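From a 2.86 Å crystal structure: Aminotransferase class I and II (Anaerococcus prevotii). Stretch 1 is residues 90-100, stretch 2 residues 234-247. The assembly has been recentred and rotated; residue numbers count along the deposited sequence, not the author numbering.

Stretch 1 (90-100) DTLFGPYKPEG
Stretch 2, residues 234-247: GDQQRKFFEKFSNL

A helix end and the turn and loop that follow it pack along a 3-10 segment and the helical-phi/psi residues before it, an arginine capturing backbone carbonyls at one end, aromatic rings filling the middle and a serine hydroxyl holding the other end; 798 Å² is buried in all. Stretch 1 is helical through F93, then G94 takes positive phi (55/-137) and a type II' turn runs from F93 to Y96, closed by Y96 N to F93 O (2.9 Å). P98 and E99 continue extended (phi near -70, psi near 155). In stretch 2, residues 235-238 have helical phi/psi, 239-244 form the 3-10 segment, and S245 turns extended (-70/142). The two stretches run in the same sense: F93 CA lies 6.3 Å from R238 CA, and E99 CA 4.5 Å from S245 CA.

The CA-to-CB bond of R238 (chi1 m, chi2 and chi3 t, chi4 85°) points toward stretch 1, and the side chain reaches the carbonyls at the helix end, which lack helical amide partners. Its NE donates to L92 O (3.0 Å), and NH2 bonds weakly to T91 O (2.9 Å); NH1 donates to G234 O (2.7 Å). F241 (m, chi2 -58°) offers its ring face to the edge of F93 (m, chi2 -60°), centroids 4.9 Å apart and planes at 89°, while L92 CD1 reaches F241 CZ at 3.7 Å.

Y96 (m, chi2 -78°) has the largest covered area. K239 CA sits over one ring face, 3.7 Å from the centroid of Y96, and Y96 OH donates to D235 OD1 (2.8 Å; D235 chi1 t). E242 CD lies at the ring edge, 3.6 Å from Y96 CD1.

Further along, P98 CB packs 3.4 Å from F241 O and 4.2 Å from F244 CB. S245 OG (chi1 m) accepts from E99 N (3.0 Å, 160°) and donates to E242 O (2.9 Å), so one hydroxyl ties E99 N of the loop to E242 O, within the 3-10 segment.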

# COMPACT_ATOMS: atom_id res chain seq x y z
N ASP A 90 -9.87 -14.36 -14.38
CA ASP A 90 -10.41 -15.69 -14.60
C ASP A 90 -11.00 -16.27 -13.31
O ASP A 90 -12.13 -16.79 -13.32
CB ASP A 90 -9.33 -16.62 -15.16
CG ASP A 90 -8.83 -16.18 -16.54
OD1 ASP A 90 -7.84 -16.79 -17.02
OD2 ASP A 90 -9.43 -15.25 -17.14
N THR A 91 -10.26 -16.17 -12.22
CA THR A 91 -10.66 -16.74 -10.93
C THR A 91 -11.86 -16.02 -10.34
O THR A 91 -12.75 -16.66 -9.77
CB THR A 91 -9.48 -16.69 -9.94
OG1 THR A 91 -8.43 -17.51 -10.44
CG2 THR A 91 -9.90 -17.19 -8.55
N LEU A 92 -11.89 -14.70 -10.48
CA LEU A 92 -12.93 -13.88 -9.87
C LEU A 92 -14.29 -14.06 -10.53
O LEU A 92 -15.33 -14.07 -9.86
CB LEU A 92 -12.53 -12.41 -9.86
CG LEU A 92 -13.61 -11.35 -10.04
CD1 LEU A 92 -14.34 -11.06 -8.75
CD2 LEU A 92 -12.97 -10.08 -10.58
N PHE A 93 -14.29 -14.21 -11.85
CA PHE A 93 -15.53 -14.31 -12.60
C PHE A 93 -15.97 -15.74 -12.85
O PHE A 93 -17.15 -16.00 -13.06
CB PHE A 93 -15.40 -13.56 -13.93
CG PHE A 93 -15.33 -12.07 -13.78
CD1 PHE A 93 -16.38 -11.37 -13.18
CD2 PHE A 93 -14.24 -11.36 -14.25
CE1 PHE A 93 -16.32 -9.99 -13.05
CE2 PHE A 93 -14.17 -9.98 -14.12
CZ PHE A 93 -15.21 -9.30 -13.52
N GLY A 94 -15.02 -16.68 -12.83
CA GLY A 94 -15.30 -18.07 -13.14
C GLY A 94 -15.96 -18.19 -14.51
O GLY A 94 -15.54 -17.52 -15.45
N PRO A 95 -17.00 -19.03 -14.62
CA PRO A 95 -17.73 -19.14 -15.89
C PRO A 95 -18.62 -17.92 -16.23
O PRO A 95 -19.35 -17.97 -17.22
CB PRO A 95 -18.59 -20.40 -15.70
CG PRO A 95 -18.72 -20.54 -14.22
CD PRO A 95 -17.44 -20.04 -13.64
N TYR A 96 -18.53 -16.85 -15.46
CA TYR A 96 -19.46 -15.73 -15.61
C TYR A 96 -18.81 -14.37 -15.92
O TYR A 96 -19.19 -13.34 -15.37
CB TYR A 96 -20.38 -15.64 -14.38
CG TYR A 96 -21.21 -16.89 -14.13
CD1 TYR A 96 -22.36 -17.15 -14.89
CD2 TYR A 96 -20.86 -17.80 -13.14
CE1 TYR A 96 -23.12 -18.29 -14.66
CE2 TYR A 96 -21.61 -18.94 -12.91
CZ TYR A 96 -22.74 -19.18 -13.67
OH TYR A 96 -23.49 -20.30 -13.44
N LYS A 97 -17.84 -14.38 -16.83
CA LYS A 97 -17.13 -13.17 -17.22
C LYS A 97 -18.01 -12.27 -18.12
O LYS A 97 -18.46 -12.70 -19.19
CB LYS A 97 -15.81 -13.54 -17.92
CG LYS A 97 -14.88 -12.37 -18.23
CD LYS A 97 -13.49 -12.86 -18.63
CE LYS A 97 -13.50 -13.56 -19.98
NZ LYS A 97 -12.13 -13.92 -20.42
N PRO A 98 -18.27 -11.03 -17.67
CA PRO A 98 -19.12 -10.12 -18.44
C PRO A 98 -18.46 -9.67 -19.74
O PRO A 98 -17.24 -9.62 -19.83
CB PRO A 98 -19.31 -8.92 -17.51
CG PRO A 98 -18.13 -8.96 -16.60
CD PRO A 98 -17.81 -10.41 -16.41
N GLU A 99 -19.28 -9.34 -20.74
CA GLU A 99 -18.78 -8.86 -22.02
C GLU A 99 -18.22 -7.45 -21.90
O GLU A 99 -18.60 -6.69 -21.01
CB GLU A 99 -19.88 -8.88 -23.06
CG GLU A 99 -20.33 -10.26 -23.48
CD GLU A 99 -21.55 -10.21 -24.37
OE1 GLU A 99 -22.55 -10.89 -24.05
OE2 GLU A 99 -21.52 -9.47 -25.38
N GLY A 100 -17.33 -7.09 -22.83
CA GLY A 100 -16.70 -5.78 -22.82
C GLY A 100 -15.24 -5.86 -22.41
O GLY A 100 -14.70 -6.95 -22.20
N GLY A 234 -19.32 -21.64 -4.74
CA GLY A 234 -18.33 -21.20 -5.72
C GLY A 234 -18.99 -20.67 -6.98
O GLY A 234 -18.59 -19.63 -7.52
N ASP A 235 -20.00 -21.39 -7.45
CA ASP A 235 -20.63 -21.09 -8.73
C ASP A 235 -21.82 -20.14 -8.64
O ASP A 235 -21.82 -19.10 -9.30
CB ASP A 235 -21.01 -22.39 -9.45
CG ASP A 235 -21.22 -22.19 -10.92
OD1 ASP A 235 -22.29 -21.67 -11.31
OD2 ASP A 235 -20.31 -22.55 -11.70
N GLN A 236 -22.83 -20.50 -7.84
CA GLN A 236 -24.08 -19.74 -7.77
C GLN A 236 -23.90 -18.25 -7.41
O GLN A 236 -24.68 -17.41 -7.86
CB GLN A 236 -25.10 -20.43 -6.83
CG GLN A 236 -24.74 -20.45 -5.35
CD GLN A 236 -25.18 -21.73 -4.63
OE1 GLN A 236 -26.03 -22.48 -5.12
NE2 GLN A 236 -24.58 -21.99 -3.47
N GLN A 237 -22.86 -17.94 -6.64
CA GLN A 237 -22.65 -16.57 -6.17
C GLN A 237 -21.98 -15.66 -7.20
O GLN A 237 -21.99 -14.43 -7.04
CB GLN A 237 -21.88 -16.56 -4.85
CG GLN A 237 -20.43 -16.99 -4.94
CD GLN A 237 -20.17 -18.31 -4.26
OE1 GLN A 237 -20.74 -19.34 -4.62
NE2 GLN A 237 -19.29 -18.30 -3.26
N ARG A 238 -21.39 -16.25 -8.23
CA ARG A 238 -20.71 -15.51 -9.28
C ARG A 238 -21.64 -15.14 -10.44
O ARG A 238 -21.34 -14.23 -11.22
CB ARG A 238 -19.53 -16.30 -9.82
CG ARG A 238 -18.29 -16.24 -8.94
CD ARG A 238 -17.19 -17.11 -9.53
NE ARG A 238 -15.90 -16.86 -8.91
CZ ARG A 238 -15.48 -17.44 -7.78
NH1 ARG A 238 -16.26 -18.30 -7.14
NH2 ARG A 238 -14.28 -17.15 -7.30
N LYS A 239 -22.76 -15.86 -10.55
CA LYS A 239 -23.70 -15.69 -11.67
C LYS A 239 -24.05 -14.23 -11.95
O LYS A 239 -24.24 -13.85 -13.11
CB LYS A 239 -24.97 -16.51 -11.44
CG LYS A 239 -25.93 -16.53 -12.62
CD LYS A 239 -27.17 -17.37 -12.35
CE LYS A 239 -26.93 -18.84 -12.67
NZ LYS A 239 -28.02 -19.69 -12.13
N PHE A 240 -24.13 -13.41 -10.90
CA PHE A 240 -24.57 -12.02 -11.03
C PHE A 240 -23.61 -11.15 -11.83
O PHE A 240 -24.00 -10.08 -12.31
CB PHE A 240 -24.88 -11.40 -9.66
CG PHE A 240 -23.68 -10.81 -8.97
CD1 PHE A 240 -23.40 -9.45 -9.09
CD2 PHE A 240 -22.86 -11.59 -8.18
CE1 PHE A 240 -22.30 -8.89 -8.44
CE2 PHE A 240 -21.76 -11.05 -7.53
CZ PHE A 240 -21.48 -9.69 -7.67
N PHE A 241 -22.36 -11.59 -12.00
CA PHE A 241 -21.36 -10.82 -12.73
C PHE A 241 -21.74 -10.58 -14.19
O PHE A 241 -21.31 -9.58 -14.78
CB PHE A 241 -19.98 -11.47 -12.65
CG PHE A 241 -19.30 -11.29 -11.31
CD1 PHE A 241 -19.05 -10.01 -10.81
CD2 PHE A 241 -18.89 -12.39 -10.56
CE1 PHE A 241 -18.42 -9.84 -9.59
CE2 PHE A 241 -18.26 -12.22 -9.34
CZ PHE A 241 -18.03 -10.95 -8.85
N GLU A 242 -22.53 -11.48 -14.77
CA GLU A 242 -22.99 -11.38 -16.16
C GLU A 242 -23.89 -10.16 -16.40
O GLU A 242 -23.98 -9.67 -17.53
CB GLU A 242 -23.69 -12.67 -16.61
CG GLU A 242 -22.76 -13.88 -16.70
CD GLU A 242 -23.28 -14.99 -17.61
OE1 GLU A 242 -24.41 -15.49 -17.40
OE2 GLU A 242 -22.53 -15.38 -18.53
N LYS A 243 -24.52 -9.67 -15.34
CA LYS A 243 -25.37 -8.48 -15.40
C LYS A 243 -24.59 -7.20 -15.72
O LYS A 243 -25.18 -6.15 -15.97
CB LYS A 243 -26.13 -8.32 -14.09
CG LYS A 243 -27.40 -9.15 -14.01
CD LYS A 243 -27.43 -10.01 -12.76
CE LYS A 243 -28.79 -10.67 -12.57
NZ LYS A 243 -29.16 -11.59 -13.69
N PHE A 244 -23.26 -7.30 -15.72
CA PHE A 244 -22.41 -6.14 -15.98
C PHE A 244 -21.98 -6.04 -17.44
O PHE A 244 -21.24 -5.12 -17.81
CB PHE A 244 -21.19 -6.15 -15.05
CG PHE A 244 -21.53 -6.09 -13.58
CD1 PHE A 244 -22.66 -5.40 -13.13
CD2 PHE A 244 -20.71 -6.71 -12.64
CE1 PHE A 244 -22.96 -5.35 -11.78
CE2 PHE A 244 -21.01 -6.66 -11.29
CZ PHE A 244 -22.14 -5.98 -10.86
N SER A 245 -22.47 -6.96 -18.28
CA SER A 245 -22.17 -6.94 -19.71
C SER A 245 -22.86 -5.78 -20.43
O SER A 245 -23.99 -5.44 -20.10
CB SER A 245 -22.62 -8.25 -20.36
OG SER A 245 -22.06 -9.37 -19.71
N ASN A 246 -22.16 -5.19 -21.39
CA ASN A 246 -22.74 -4.19 -22.31
C ASN A 246 -23.50 -3.06 -21.64
O ASN A 246 -24.64 -2.75 -22.00
CB ASN A 246 -23.60 -4.88 -23.37
CG ASN A 246 -22.83 -5.95 -24.12
OD1 ASN A 246 -23.15 -7.15 -24.03
ND2 ASN A 246 -21.79 -5.54 -24.84
N LEU A 247 -22.87 -2.46 -20.64
CA LEU A 247 -23.43 -1.33 -19.92
C LEU A 247 -23.04 -0.05 -20.65
O LEU A 247 -21.96 -0.01 -21.25
CB LEU A 247 -22.91 -1.31 -18.48
CG LEU A 247 -23.81 -1.86 -17.37
CD1 LEU A 247 -24.50 -3.17 -17.72
CD2 LEU A 247 -22.99 -2.02 -16.10